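Local coordinates for protein putative phosphohistidine phosphatase, SixA (Nakamurella multipartita, PDB 4HBZ) that probably acts as a phosphohistidine phosphatase of the histidine phosphatase superfamily, removing phosphate through a phosphorylated histidine intermediate, at residues C68-A72 / R73-T77. Numbering follows the deposited sequence.
Sequences CSTAA and RTRQT
Arg75 reaches back from the first turn of helix 72-81 to the backbone of Thr70, where its NE donates a hydrogen bond to Thr70 O at 2.8 Å. The oxygen lies at the edge of the guanidinium, close to its plane, whereas the donor stands above the carbonyl plane. An extended chain from CG to NE runs alongside Thr70 and brings NH2 to 3.7 Å from Thr70 CG2; Tyr89 adds a cation-pi contact. With an alanine here, Thr70 O would probably lose this donor and Tyr89 its cationic partner. Backbone bonds start the helix: Arg75 N to Ala71 O at 3.0 Å, and Gln76 N to Ala72 O. Ala71 occupies the N-cap position, and the turn links strand 65-69 to the helix in a beta-alpha-beta unit of the histidine phosphatase fold. Thr74 holds OG1 between its backbone N and carbonyl carbon (chi1 41°), which points the hydroxyl into this turn. There OG1 sits 2.8 Å from Ala71 O and 2.9 Å from Ser69 O, two acceptors within reach of one proton. Ser69 OG receives Ala71 N at 3.3 Å, forming an ST turn, and also bonds His120. Nonpolar packing brings Thr74 CG2 to 3.7 Å from Ser69 CB, while Cys68 SG lies 3.6 Å from Thr74 O, with Val118 beside it.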
loop_
_atom_site.group_PDB
_atom_site.type_symbol
_atom_site.label_atom_id
_atom_site.label_comp_id
_atom_site.label_asym_id
_atom_site.label_seq_id
_atom_site.Cartn_x
_atom_site.Cartn_y
_atom_site.Cartn_z
ATOM N N CYS A 68 -2.483 -5.115 -7.223
ATOM C CA CYS A 68 -1.969 -6.246 -6.482
ATOM C C CYS A 68 -0.928 -7.024 -7.275
ATOM O O CYS A 68 -1.146 -7.335 -8.426
ATOM C CB CYS A 68 -3.136 -7.171 -6.130
ATOM S SG CYS A 68 -2.761 -8.542 -4.998
ATOM N N SER A 69 0.198 -7.330 -6.647
ATOM C CA SER A 69 1.158 -8.268 -7.227
ATOM C C SER A 69 0.495 -9.605 -7.565
ATOM O O SER A 69 -0.383 -10.093 -6.861
ATOM C CB SER A 69 2.282 -8.509 -6.228
ATOM O OG SER A 69 3.116 -9.548 -6.639
ATOM N N THR A 70 0.959 -10.216 -8.644
ATOM C CA THR A 70 0.434 -11.490 -9.113
ATOM C C THR A 70 0.881 -12.687 -8.262
ATOM O O THR A 70 0.349 -13.782 -8.411
ATOM C CB THR A 70 0.830 -11.729 -10.556
ATOM O OG1 THR A 70 2.251 -11.527 -10.669
ATOM C CG2 THR A 70 0.044 -10.766 -11.494
ATOM N N ALA A 71 1.827 -12.490 -7.343
ATOM C CA ALA A 71 2.303 -13.597 -6.507
ATOM C C ALA A 71 1.118 -14.191 -5.716
ATOM O O ALA A 71 0.190 -13.451 -5.296
ATOM C CB ALA A 71 3.374 -13.153 -5.555
ATOM N N ALA A 72 1.176 -15.480 -5.455
ATOM C CA ALA A 72 0.138 -16.136 -4.613
ATOM C C ALA A 72 -0.021 -15.400 -3.266
ATOM O O ALA A 72 -1.114 -15.180 -2.795
ATOM C CB ALA A 72 0.433 -17.599 -4.402
ATOM N N ARG A 73 1.078 -15.012 -2.641
ATOM C CA ARG A 73 1.001 -14.477 -1.299
ATOM C C ARG A 73 0.342 -13.130 -1.207
ATOM O O ARG A 73 -0.330 -12.809 -0.215
ATOM C CB ARG A 73 2.383 -14.470 -0.627
ATOM C CG ARG A 73 3.476 -13.640 -1.333
ATOM C CD ARG A 73 4.835 -14.030 -0.764
ATOM N NE ARG A 73 5.994 -13.379 -1.381
ATOM C CZ ARG A 73 6.683 -13.877 -2.422
ATOM N NH1 ARG A 73 6.234 -14.918 -3.147
ATOM N NH2 ARG A 73 7.826 -13.322 -2.774
ATOM N N THR A 74 0.518 -12.303 -2.234
ATOM C CA THR A 74 -0.165 -11.025 -2.336
ATOM C C THR A 74 -1.658 -11.226 -2.705
ATOM O O THR A 74 -2.542 -10.637 -2.116
ATOM C CB THR A 74 0.570 -10.102 -3.342
ATOM O OG1 THR A 74 0.967 -10.887 -4.467
ATOM C CG2 THR A 74 1.839 -9.526 -2.709
ATOM N N ARG A 75 -1.947 -12.118 -3.649
ATOM C CA ARG A 75 -3.337 -12.492 -3.978
ATOM C C ARG A 75 -4.078 -13.004 -2.743
ATOM O O ARG A 75 -5.219 -12.590 -2.505
ATOM C CB ARG A 75 -3.373 -13.556 -5.074
ATOM C CG ARG A 75 -2.921 -13.081 -6.425
ATOM C CD ARG A 75 -2.888 -14.253 -7.420
ATOM N NE ARG A 75 -2.475 -13.870 -8.762
ATOM C CZ ARG A 75 -3.289 -13.403 -9.721
ATOM N NH1 ARG A 75 -4.619 -13.309 -9.542
ATOM N NH2 ARG A 75 -2.759 -13.103 -10.902
ATOM N N GLN A 76 -3.423 -13.868 -1.994
ATOM C CA GLN A 76 -4.030 -14.470 -0.820
ATOM C C GLN A 76 -4.210 -13.459 0.292
ATOM O O GLN A 76 -5.196 -13.492 1.040
ATOM C CB GLN A 76 -3.189 -15.657 -0.328
ATOM C CG GLN A 76 -3.328 -16.853 -1.267
ATOM C CD GLN A 76 -2.365 -17.970 -0.944
ATOM O OE1 GLN A 76 -1.674 -17.927 0.053
ATOM N NE2 GLN A 76 -2.271 -18.979 -1.824
ATOM N N THR A 77 -3.275 -12.541 0.447
ATOM C CA THR A 77 -3.443 -11.465 1.410
ATOM C C THR A 77 -4.681 -10.661 1.068
ATOM O O THR A 77 -5.527 -10.420 1.910
ATOM C CB THR A 77 -2.202 -10.548 1.406
ATOM O OG1 THR A 77 -1.067 -11.265 1.892
ATOM C CG2 THR A 77 -2.446 -9.355 2.243
#